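Local structure of laccase (Botrytis aclada, 3SQR) at residues A[80-85]-A[243-249]; A[201-207]-A[225-231]; A[230-235]-A[250-254]. The protein probably couples the one-electron oxidation of hydroquinones and other phenols to the reduction of O2 to water at its copper centres, acting in lignin degradation and detoxification. All blocks are in the same frame, centred on the assembly; numbering follows the deposited sequence.

Contact 1 of 3, residues A[80-85]-A[243-249]; sequences TPDGYT and DPNCVGG
A loop-to-loop contact at the protein surface joins two cupredoxin domains of the laccase: 80-85, the turn between strands 67-79 and 86-91 of the first, meets 243-249, part of the long loop between strands 227-230 and 254-256 of the second. Both segments are irregular, with CA atoms nearest at G83-G248 (3.9 Å), Y84-C246 (4.5 Å) and T85-N245 (4.9 Å). G83 O accepts from G248 N at 2.8 Å and weakly from V247 N at 2.9 Å, while T85 N donates to N245 O at 2.8 Å. G83 (phi 80°) lies so close to G248 that a CB would clash with G248 C. The second loop folds as a type I turn from D243 to C246, reinforced by an Asx turn in which D243 OD1 accepts from N245 N (2.8 Å); D82 OD1 makes another with Y84 N (3.1 Å). Y84, chi1 t, reaches across this turn: its OH donates to D243 OD2 at 2.5 Å, and N245 CB lies over its ring face, 3.9 Å from the centroid, as a CH-pi contact. C246, disulfide-bonded to C238, places SG at the ring edge, 5.2 Å from the Y84 centroid. T80 CG2 also touches V247 CG2 at 3.8 Å.

Contact 2 of 3, residues A[201-207]-A[225-231]; sequences FLQDWAH and LENTLMN. With NAG (2-acetamido-2-deoxy-beta-D-glucopyranose), chain C.
A glycosylated asparagine closes one end of this antiparallel strand pair: N231 ND2 is bonded to NAG (chain C) C1 at 1.4 Å. N231 OD1 accepts from F201 N (3.1 Å) and N231 N donates to F201 O (2.7 Å). Strands 201-205 and 227-230 run at 151° with axes 4.1 Å apart; 227-230 is an edge strand of a six-stranded cupredoxin sheet. Q203-L229 and W205-N227 are hydrogen-bonded pairs: Q203 N to L229 O 3.2 Å, L229 N to Q203 O 2.9 Å, W205 N to N227 O 2.9 Å, N227 N to W205 O 3.0 Å. L202-M230 and D204-T228 are non-hydrogen-bonded pairs, CA-CA 5.0 and 4.0 Å. Q203, W205, N227 and L229 share one face, where L229 CD1 sits 3.7 Å from the centroid of the five-membered ring of W205 (chi1 t), a CH-pi contact. On the other face L202 CD2 meets M230 CE at 3.9 Å. Beyond the strands E226 OE1 accepts from H207 N (2.8 Å), and E226 CB lies over the H207 ring, whose NE2 is hydrogen-bonded to D82 OD2. Side-chain oxygens of N231 and E226 thus take up the NH groups of F201 and H207, extending the pairing at both ends.

Contact 3 of 3, residues A[230-235]-A[250-254]; sequences MNGTNT and GKKFE. With NAG (2-acetamido-2-deoxy-beta-D-glucopyranose), chain C; NAG (2-acetamido-2-deoxy-beta-D-glucopyranose), chain K; SO4 (sulfate ion), chain M.
Side chains and waters, rather than direct backbone bonds, tie 230-235 to 250-254. CA atoms come nearest at T233-F253 (5.6 Å), N234-K252 (4.6 Å) and T235-G250 (4.1 Å). T233 OG1 donates to K251 O (2.6 Å), and K252 NZ to N234 OD1 (2.8 Å) and, weakly, to T235 OG1 (3.4 Å). Water 1 links T233 O to F253 N, 2.8 Å from each; water 2 lies 2.8 Å from T233 OG1 and 2.9 Å from K251 N. A type I' turn, M230 to T233, leads from edge strand 227-230 into the loop that ends at strand 254-256 of the facing sheet in this cupredoxin sandwich. Apolar contacts centre on F253: M230 SD is 3.6 Å from F253 CD2, a Met-aromatic contact, and N231 CB 3.6 Å from F253 CD1. G250 CA approaches N234 O at 3.2 Å, where a CB would clash. NAG (chain C) on N231 brings C8 to the F253 ring edge, T235 OG1 donates to NAG (chain K) O7 at 2.7 Å, and K251 NZ to O1 of a sulfate, probably from the crystallisation liquor, at 2.6 Å.

In the fold
Contacts 2 and 3 belong to the second cupredoxin domain and contact 1 joins it to the first. Contacts 2 and 3 have centres 9 Å apart, share M230 and N231 and follow each other in series along the chain; the centre of contact 1 lies about 13 Å from that of each. Contact 2 is nested within the loop that contact 1 closes, whereas contacts 1 and 3 alternate. D82 ties contact 1 to contact 2, its OD2 probably bonding both H207 NE2 (2.5 Å) and N227 ND2 (2.9 Å), and P81 O of contact 1 lies 3.2 Å from T233 OG1 of contact 3. The turn at 80-85 of the first domain thus rests on edge strand 227-230 and the loop after it.

Contact 1 of 3, residues A[80-85]-A[243-249]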
loop_
_atom_site.group_PDB
_atom_site.type_symbol
_atom_site.label_atom_id
_atom_site.label_comp_id
_atom_site.label_asym_id
_atom_site.label_seq_id
_atom_site.Cartn_x
_atom_site.Cartn_y
_atom_site.Cartn_z
ATOM N N THR A 80 13.267 -13.852 -13.269
ATOM C CA THR A 80 14.549 -13.225 -13.313
ATOM C C THR A 80 14.402 -11.755 -13.601
ATOM O O THR A 80 14.641 -11.297 -14.711
ATOM C CB THR A 80 15.454 -13.883 -14.400
ATOM O OG1 THR A 80 15.397 -15.282 -14.229
ATOM C CG2 THR A 80 16.878 -13.385 -14.270
ATOM N N PRO A 81 14.122 -10.946 -12.544
ATOM C CA PRO A 81 13.784 -9.529 -12.764
ATOM C C PRO A 81 14.972 -8.655 -12.925
ATOM O O PRO A 81 14.864 -7.586 -13.509
ATOM C CB PRO A 81 13.009 -9.155 -11.497
ATOM C CG PRO A 81 13.457 -10.194 -10.478
ATOM C CD PRO A 81 13.700 -11.425 -11.218
ATOM N N ASP A 82 16.117 -9.123 -12.394
ATOM C CA ASP A 82 17.346 -8.332 -12.292
ATOM C C ASP A 82 18.590 -9.145 -12.604
ATOM O O ASP A 82 19.665 -8.797 -12.133
ATOM C CB ASP A 82 17.504 -7.704 -10.894
ATOM C CG ASP A 82 17.639 -8.735 -9.808
ATOM O OD1 ASP A 82 17.465 -9.927 -10.081
ATOM O OD2 ASP A 82 17.864 -8.410 -8.631
ATOM N N GLY A 83 18.445 -10.161 -13.437
ATOM C CA GLY A 83 19.558 -11.060 -13.741
ATOM C C GLY A 83 19.790 -12.111 -12.688
ATOM O O GLY A 83 20.733 -12.868 -12.824
ATOM N N TYR A 84 18.987 -12.160 -11.614
ATOM C CA TYR A 84 19.045 -13.216 -10.646
ATOM C C TYR A 84 17.769 -13.999 -10.604
ATOM O O TYR A 84 16.674 -13.471 -10.356
ATOM C CB TYR A 84 19.342 -12.650 -9.213
ATOM C CG TYR A 84 19.740 -13.731 -8.253
ATOM C CD1 TYR A 84 18.798 -14.567 -7.698
ATOM C CD2 TYR A 84 21.114 -13.972 -7.948
ATOM C CE1 TYR A 84 19.131 -15.555 -6.866
ATOM C CE2 TYR A 84 21.463 -15.054 -7.124
ATOM C CZ TYR A 84 20.487 -15.812 -6.575
ATOM O OH TYR A 84 20.679 -16.914 -5.773
ATOM N N THR A 85 17.867 -15.304 -10.792
ATOM C CA THR A 85 16.722 -16.147 -10.933
ATOM C C THR A 85 16.331 -16.673 -9.578
ATOM O O THR A 85 17.177 -17.205 -8.809
ATOM C CB THR A 85 17.003 -17.350 -11.913
ATOM O OG1 THR A 85 17.426 -16.810 -13.186
ATOM C CG2 THR A 85 15.835 -18.171 -12.068
ATOM N N ASP A 243 27.066 -18.210 -8.098
ATOM C CA ASP A 243 25.717 -18.680 -7.867
ATOM C C ASP A 243 25.150 -18.894 -9.260
ATOM O O ASP A 243 25.161 -17.962 -10.059
ATOM C CB ASP A 243 24.889 -17.624 -7.105
ATOM C CG ASP A 243 23.539 -18.127 -6.736
ATOM O OD1 ASP A 243 22.974 -18.933 -7.489
ATOM O OD2 ASP A 243 23.052 -17.770 -5.645
ATOM N N PRO A 244 24.737 -20.128 -9.568
ATOM C CA PRO A 244 24.221 -20.388 -10.905
ATOM C C PRO A 244 23.021 -19.468 -11.265
ATOM O O PRO A 244 22.821 -19.117 -12.431
ATOM C CB PRO A 244 23.829 -21.881 -10.849
ATOM C CG PRO A 244 23.680 -22.223 -9.408
ATOM C CD PRO A 244 24.667 -21.331 -8.706
ATOM N N ASN A 245 22.278 -19.053 -10.240
ATOM C CA ASN A 245 21.100 -18.241 -10.448
ATOM C C ASN A 245 21.431 -16.832 -10.791
ATOM O O ASN A 245 20.540 -16.121 -11.220
ATOM C CB ASN A 245 20.258 -18.219 -9.184
ATOM C CG ASN A 245 19.541 -19.488 -8.938
ATOM O OD1 ASN A 245 19.153 -20.185 -9.844
ATOM N ND2 ASN A 245 19.306 -19.766 -7.689
ATOM N N CYS A 246 22.656 -16.397 -10.529
ATOM C CA CYS A 246 23.115 -15.083 -10.925
ATOM C C CYS A 246 23.509 -15.122 -12.400
ATOM O O CYS A 246 24.693 -15.051 -12.775
ATOM C CB CYS A 246 24.225 -14.552 -9.987
ATOM S SG CYS A 246 24.295 -12.810 -9.775
ATOM N N VAL A 247 22.480 -15.124 -13.264
ATOM C CA VAL A 247 22.702 -15.264 -14.709
ATOM C C VAL A 247 23.016 -13.965 -15.398
ATOM O O VAL A 247 23.550 -13.952 -16.508
ATOM C CB VAL A 247 21.485 -15.959 -15.382
ATOM C CG1 VAL A 247 21.346 -17.348 -14.825
ATOM C CG2 VAL A 247 20.186 -15.146 -15.148
ATOM N N GLY A 248 22.733 -12.838 -14.742
ATOM C CA GLY A 248 23.126 -11.573 -15.290
ATOM C C GLY A 248 22.121 -11.080 -16.292
ATOM O O GLY A 248 21.112 -11.732 -16.534
ATOM N N GLY A 249 22.407 -9.911 -16.851
ATOM C CA GLY A 249 21.578 -9.331 -17.916
ATOM C C GLY A 249 20.479 -8.431 -17.391
ATOM O O GLY A 249 19.614 -7.985 -18.161
#

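Contact 2 of 3, residues A[201-207]-A[225-231]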
loop_
_atom_site.group_PDB
_atom_site.type_symbol
_atom_site.label_atom_id
_atom_site.label_comp_id
_atom_site.label_asym_id
_atom_site.label_seq_id
_atom_site.Cartn_x
_atom_site.Cartn_y
_atom_site.Cartn_z
ATOM N N PHE A 201 6.509 0.990 -9.943
ATOM C CA PHE A 201 6.729 0.396 -8.666
ATOM C C PHE A 201 8.143 0.602 -8.177
ATOM O O PHE A 201 9.093 0.545 -8.938
ATOM C CB PHE A 201 6.433 -1.096 -8.695
ATOM C CG PHE A 201 4.971 -1.408 -8.860
ATOM C CD1 PHE A 201 4.112 -1.246 -7.783
ATOM C CD2 PHE A 201 4.458 -1.855 -10.064
ATOM C CE1 PHE A 201 2.796 -1.519 -7.909
ATOM C CE2 PHE A 201 3.125 -2.170 -10.189
ATOM C CZ PHE A 201 2.300 -2.018 -9.108
ATOM N N LEU A 202 8.264 0.937 -6.913
ATOM C CA LEU A 202 9.567 1.094 -6.263
ATOM C C LEU A 202 9.602 0.066 -5.137
ATOM O O LEU A 202 8.695 0.013 -4.318
ATOM C CB LEU A 202 9.726 2.519 -5.760
ATOM C CG LEU A 202 9.589 3.661 -6.732
ATOM C CD1 LEU A 202 9.463 4.986 -5.952
ATOM C CD2 LEU A 202 10.757 3.625 -7.732
ATOM N N GLN A 203 10.619 -0.778 -5.083
ATOM C CA GLN A 203 10.702 -1.777 -4.034
ATOM C C GLN A 203 12.135 -2.218 -3.815
ATOM O O GLN A 203 13.005 -2.049 -4.655
ATOM C CB GLN A 203 9.867 -2.997 -4.384
ATOM C CG GLN A 203 10.348 -3.672 -5.652
ATOM C CD GLN A 203 9.458 -4.768 -6.153
ATOM O OE1 GLN A 203 8.922 -4.693 -7.233
ATOM N NE2 GLN A 203 9.388 -5.863 -5.402
ATOM N N ASP A 204 12.338 -2.772 -2.638
ATOM C CA ASP A 204 13.474 -3.635 -2.352
ATOM C C ASP A 204 13.208 -4.942 -3.091
ATOM O O ASP A 204 12.091 -5.183 -3.583
ATOM C CB ASP A 204 13.684 -3.858 -0.830
ATOM C CG ASP A 204 12.404 -4.101 -0.058
ATOM O OD1 ASP A 204 11.397 -4.577 -0.648
ATOM O OD2 ASP A 204 12.408 -3.819 1.165
ATOM N N TRP A 205 14.216 -5.792 -3.158
ATOM C CA TRP A 205 14.016 -7.085 -3.778
ATOM C C TRP A 205 15.059 -8.046 -3.303
ATOM O O TRP A 205 16.266 -7.795 -3.507
ATOM C CB TRP A 205 14.122 -6.951 -5.293
ATOM C CG TRP A 205 13.843 -8.211 -5.984
ATOM C CD1 TRP A 205 14.718 -8.938 -6.749
ATOM C CD2 TRP A 205 12.605 -8.917 -6.018
ATOM N NE1 TRP A 205 14.101 -10.077 -7.215
ATOM C CE2 TRP A 205 12.804 -10.099 -6.790
ATOM C CE3 TRP A 205 11.353 -8.706 -5.456
ATOM C CZ2 TRP A 205 11.801 -11.011 -7.004
ATOM C CZ3 TRP A 205 10.356 -9.632 -5.656
ATOM C CH2 TRP A 205 10.585 -10.772 -6.458
ATOM N N ALA A 206 14.608 -9.115 -2.644
ATOM C CA ALA A 206 15.519 -10.116 -2.137
ATOM C C ALA A 206 15.936 -11.038 -3.286
ATOM O O ALA A 206 15.231 -11.102 -4.297
ATOM C CB ALA A 206 14.853 -10.934 -1.045
ATOM N N HIS A 207 17.058 -11.755 -3.104
ATOM C CA HIS A 207 17.421 -12.842 -4.043
ATOM C C HIS A 207 17.132 -14.181 -3.497
ATOM O O HIS A 207 17.773 -15.175 -3.906
ATOM C CB HIS A 207 18.868 -12.712 -4.491
ATOM C CG HIS A 207 19.067 -11.605 -5.459
ATOM N ND1 HIS A 207 20.314 -11.207 -5.879
ATOM C CD2 HIS A 207 18.175 -10.821 -6.114
ATOM C CE1 HIS A 207 20.182 -10.215 -6.732
ATOM N NE2 HIS A 207 18.885 -9.956 -6.888
ATOM N N LEU A 225 18.396 -6.455 2.036
ATOM C CA LEU A 225 18.094 -7.314 0.883
ATOM C C LEU A 225 19.072 -7.037 -0.211
ATOM O O LEU A 225 19.821 -6.032 -0.228
ATOM C CB LEU A 225 16.638 -7.103 0.425
ATOM C CG LEU A 225 15.599 -7.383 1.502
ATOM C CD1 LEU A 225 14.200 -7.226 0.972
ATOM C CD2 LEU A 225 15.794 -8.756 2.161
ATOM N N GLU A 226 19.068 -7.936 -1.191
ATOM C CA GLU A 226 20.177 -7.950 -2.153
ATOM C C GLU A 226 20.086 -6.917 -3.214
ATOM O O GLU A 226 21.084 -6.482 -3.760
ATOM C CB GLU A 226 20.238 -9.315 -2.795
ATOM C CG GLU A 226 20.771 -10.422 -1.915
ATOM C CD GLU A 226 19.820 -10.916 -0.810
ATOM O OE1 GLU A 226 18.591 -10.770 -0.926
ATOM O OE2 GLU A 226 20.306 -11.397 0.237
ATOM N N ASN A 227 18.891 -6.444 -3.528
ATOM C CA ASN A 227 18.795 -5.487 -4.583
ATOM C C ASN A 227 17.502 -4.665 -4.400
ATOM O O ASN A 227 16.869 -4.750 -3.345
ATOM C CB ASN A 227 18.783 -6.181 -5.951
ATOM C CG ASN A 227 19.361 -5.330 -7.039
ATOM O OD1 ASN A 227 19.912 -4.265 -6.799
ATOM N ND2 ASN A 227 19.228 -5.828 -8.317
ATOM N N THR A 228 17.216 -3.848 -5.386
ATOM C CA THR A 228 15.941 -3.103 -5.505
ATOM C C THR A 228 15.435 -3.312 -6.927
ATOM O O THR A 228 16.212 -3.666 -7.805
ATOM C CB THR A 228 16.104 -1.620 -5.227
ATOM O OG1 THR A 228 16.859 -1.011 -6.291
ATOM C CG2 THR A 228 16.834 -1.375 -3.854
ATOM N N LEU A 229 14.145 -3.047 -7.157
ATOM C CA LEU A 229 13.563 -3.053 -8.518
ATOM C C LEU A 229 12.813 -1.797 -8.715
ATOM O O LEU A 229 12.180 -1.268 -7.785
ATOM C CB LEU A 229 12.608 -4.193 -8.724
ATOM C CG LEU A 229 13.166 -5.615 -8.567
ATOM C CD1 LEU A 229 12.050 -6.596 -8.639
ATOM C CD2 LEU A 229 14.169 -5.921 -9.610
ATOM N N MET A 230 12.920 -1.292 -9.944
ATOM C CA MET A 230 12.117 -0.196 -10.373
ATOM C C MET A 230 11.246 -0.694 -11.489
ATOM O O MET A 230 11.707 -1.095 -12.549
ATOM C CB MET A 230 12.976 0.989 -10.857
ATOM C CG MET A 230 12.186 2.177 -11.201
ATOM S SD MET A 230 13.187 3.671 -11.525
ATOM C CE MET A 230 13.914 3.998 -9.920
ATOM N N ASN A 231 9.947 -0.625 -11.250
ATOM C CA ASN A 231 8.958 -1.241 -12.088
ATOM C C ASN A 231 9.340 -2.630 -12.501
ATOM O O ASN A 231 9.173 -2.996 -13.648
ATOM C CB ASN A 231 8.619 -0.380 -13.283
ATOM C CG ASN A 231 7.151 -0.456 -13.600
ATOM O OD1 ASN A 231 6.301 -0.442 -12.710
ATOM N ND2 ASN A 231 6.852 -0.556 -14.850
HETATM C C1 NAG C . 5.492 -0.664 -15.295
HETATM C C2 NAG C . 5.226 0.177 -16.540
HETATM C C3 NAG C . 3.750 0.055 -16.862
HETATM C C4 NAG C . 3.331 -1.393 -17.072
HETATM C C5 NAG C . 3.899 -2.305 -15.936
HETATM C C6 NAG C . 4.107 -3.714 -16.431
HETATM C C7 NAG C . 6.050 2.387 -17.084
HETATM C C8 NAG C . 6.114 3.866 -16.744
HETATM N N2 NAG C . 5.391 1.573 -16.271
HETATM O O3 NAG C . 3.389 0.836 -17.977
HETATM O O4 NAG C . 1.895 -1.487 -17.082
HETATM O O5 NAG C . 5.225 -1.996 -15.586
HETATM O O6 NAG C . 4.247 -4.596 -15.316
HETATM O O7 NAG C . 6.588 1.908 -18.087
#

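Contact 3 of 3, residues A[230-235]-A[250-254]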
loop_
_atom_site.group_PDB
_atom_site.type_symbol
_atom_site.label_atom_id
_atom_site.label_comp_id
_atom_site.label_asym_id
_atom_site.label_seq_id
_atom_site.Cartn_x
_atom_site.Cartn_y
_atom_site.Cartn_z
ATOM N N MET A 230 12.920 -1.292 -9.944
ATOM C CA MET A 230 12.117 -0.196 -10.373
ATOM C C MET A 230 11.246 -0.694 -11.489
ATOM O O MET A 230 11.707 -1.095 -12.549
ATOM C CB MET A 230 12.976 0.989 -10.857
ATOM C CG MET A 230 12.186 2.177 -11.201
ATOM S SD MET A 230 13.187 3.671 -11.525
ATOM C CE MET A 230 13.914 3.998 -9.920
ATOM N N ASN A 231 9.947 -0.625 -11.250
ATOM C CA ASN A 231 8.958 -1.241 -12.088
ATOM C C ASN A 231 9.340 -2.630 -12.501
ATOM O O ASN A 231 9.173 -2.996 -13.648
ATOM C CB ASN A 231 8.619 -0.380 -13.283
ATOM C CG ASN A 231 7.151 -0.456 -13.600
ATOM O OD1 ASN A 231 6.301 -0.442 -12.710
ATOM N ND2 ASN A 231 6.852 -0.556 -14.850
ATOM N N GLY A 232 9.829 -3.403 -11.538
ATOM C CA GLY A 232 10.067 -4.800 -11.741
ATOM C C GLY A 232 11.426 -5.159 -12.315
ATOM O O GLY A 232 11.658 -6.305 -12.552
ATOM N N THR A 233 12.291 -4.176 -12.532
ATOM C CA THR A 233 13.627 -4.468 -13.098
ATOM C C THR A 233 14.758 -3.690 -12.479
ATOM O O THR A 233 14.550 -2.625 -11.900
ATOM C CB THR A 233 13.563 -4.291 -14.627
ATOM O OG1 THR A 233 14.733 -4.865 -15.180
ATOM C CG2 THR A 233 13.448 -2.829 -14.966
ATOM N N ASN A 234 15.975 -4.245 -12.586
ATOM C CA ASN A 234 17.170 -3.540 -12.270
ATOM C C ASN A 234 18.368 -4.320 -12.805
ATOM O O ASN A 234 18.220 -5.464 -13.250
ATOM C CB ASN A 234 17.335 -3.358 -10.756
ATOM C CG ASN A 234 18.184 -2.165 -10.385
ATOM O OD1 ASN A 234 18.831 -1.559 -11.237
ATOM N ND2 ASN A 234 18.116 -1.753 -9.096
ATOM N N THR A 235 19.499 -3.634 -12.846
ATOM C CA THR A 235 20.772 -4.278 -13.069
ATOM C C THR A 235 21.170 -5.091 -11.854
ATOM O O THR A 235 20.658 -4.915 -10.734
ATOM C CB THR A 235 21.827 -3.255 -13.336
ATOM O OG1 THR A 235 21.850 -2.249 -12.281
ATOM C CG2 THR A 235 21.627 -2.640 -14.684
ATOM N N GLY A 250 20.494 -8.141 -16.079
ATOM C CA GLY A 250 19.461 -7.243 -15.567
ATOM C C GLY A 250 19.595 -5.931 -16.275
ATOM O O GLY A 250 20.705 -5.487 -16.560
ATOM N N LYS A 251 18.478 -5.266 -16.485
ATOM C CA LYS A 251 18.435 -4.005 -17.144
ATOM C C LYS A 251 17.721 -2.982 -16.299
ATOM O O LYS A 251 16.745 -3.292 -15.638
ATOM C CB LYS A 251 17.720 -4.096 -18.517
ATOM C CG LYS A 251 18.625 -4.465 -19.684
ATOM C CD LYS A 251 17.931 -4.251 -21.081
ATOM C CE LYS A 251 17.832 -2.750 -21.524
ATOM N NZ LYS A 251 17.573 -2.690 -22.996
ATOM N N LYS A 252 18.205 -1.748 -16.382
ATOM C CA LYS A 252 17.558 -0.622 -15.779
ATOM C C LYS A 252 16.193 -0.456 -16.369
ATOM O O LYS A 252 15.968 -0.611 -17.605
ATOM C CB LYS A 252 18.298 0.673 -16.015
ATOM C CG LYS A 252 19.612 0.798 -15.219
ATOM C CD LYS A 252 19.414 0.625 -13.711
ATOM C CE LYS A 252 20.651 0.978 -12.883
ATOM N NZ LYS A 252 20.453 0.706 -11.375
ATOM N N PHE A 253 15.258 -0.146 -15.473
ATOM C CA PHE A 253 13.979 0.389 -15.860
ATOM C C PHE A 253 14.215 1.548 -16.827
ATOM O O PHE A 253 15.110 2.342 -16.627
ATOM C CB PHE A 253 13.262 0.980 -14.669
ATOM C CG PHE A 253 12.061 1.813 -15.023
ATOM C CD1 PHE A 253 10.932 1.205 -15.571
ATOM C CD2 PHE A 253 12.053 3.200 -14.863
ATOM C CE1 PHE A 253 9.804 1.927 -15.892
ATOM C CE2 PHE A 253 10.914 3.965 -15.207
ATOM C CZ PHE A 253 9.778 3.313 -15.744
ATOM N N GLU A 254 13.417 1.612 -17.858
ATOM C CA GLU A 254 13.550 2.710 -18.817
ATOM C C GLU A 254 12.220 3.295 -19.108
ATOM O O GLU A 254 11.222 2.542 -19.239
ATOM C CB GLU A 254 14.168 2.187 -20.112
ATOM C CG GLU A 254 14.569 3.267 -21.112
ATOM C CD GLU A 254 13.461 3.760 -22.022
ATOM O OE1 GLU A 254 12.422 3.069 -22.134
ATOM O OE2 GLU A 254 13.637 4.853 -22.628
HETATM C C1 NAG C . 5.492 -0.664 -15.295
HETATM C C2 NAG C . 5.226 0.177 -16.540
HETATM C C3 NAG C . 3.750 0.055 -16.862
HETATM C C4 NAG C . 3.331 -1.393 -17.072
HETATM C C5 NAG C . 3.899 -2.305 -15.936
HETATM C C6 NAG C . 4.107 -3.714 -16.431
HETATM C C7 NAG C . 6.050 2.387 -17.084
HETATM C C8 NAG C . 6.114 3.866 -16.744
HETATM N N2 NAG C . 5.391 1.573 -16.271
HETATM O O3 NAG C . 3.389 0.836 -17.977
HETATM O O4 NAG C . 1.895 -1.487 -17.082
HETATM O O5 NAG C . 5.225 -1.996 -15.586
HETATM O O6 NAG C . 4.247 -4.596 -15.316
HETATM O O7 NAG C . 6.588 1.908 -18.087
HETATM C C1 NAG K . 25.710 0.199 -8.819
HETATM C C2 NAG K . 26.330 -0.379 -10.063
HETATM C C3 NAG K . 27.867 -0.189 -10.013
HETATM C C4 NAG K . 28.116 1.300 -9.789
HETATM C C5 NAG K . 27.506 1.712 -8.467
HETATM C C6 NAG K . 27.680 3.202 -8.243
HETATM C C7 NAG K . 24.959 -2.153 -11.000
HETATM C C8 NAG K . 24.598 -3.598 -10.972
HETATM N N2 NAG K . 25.921 -1.752 -10.140
HETATM O O3 NAG K . 28.416 -0.636 -11.232
HETATM O O4 NAG K . 29.471 1.614 -9.689
HETATM O O5 NAG K . 26.135 1.525 -8.589
HETATM O O6 NAG K . 26.783 3.520 -7.214
HETATM O O7 NAG K . 24.350 -1.390 -11.782
HETATM S S SO4 M . 16.806 0.689 -22.939
HETATM O O1 SO4 M . 17.447 -0.230 -23.867
HETATM O O2 SO4 M . 15.854 -0.084 -22.134
HETATM O O3 SO4 M . 17.784 1.287 -22.045
HETATM O O4 SO4 M . 16.111 1.734 -23.708
HETATM O O HOH W 1 15.895 -0.255 -12.706
HETATM O O HOH W 2 16.201 -7.067 -16.049
#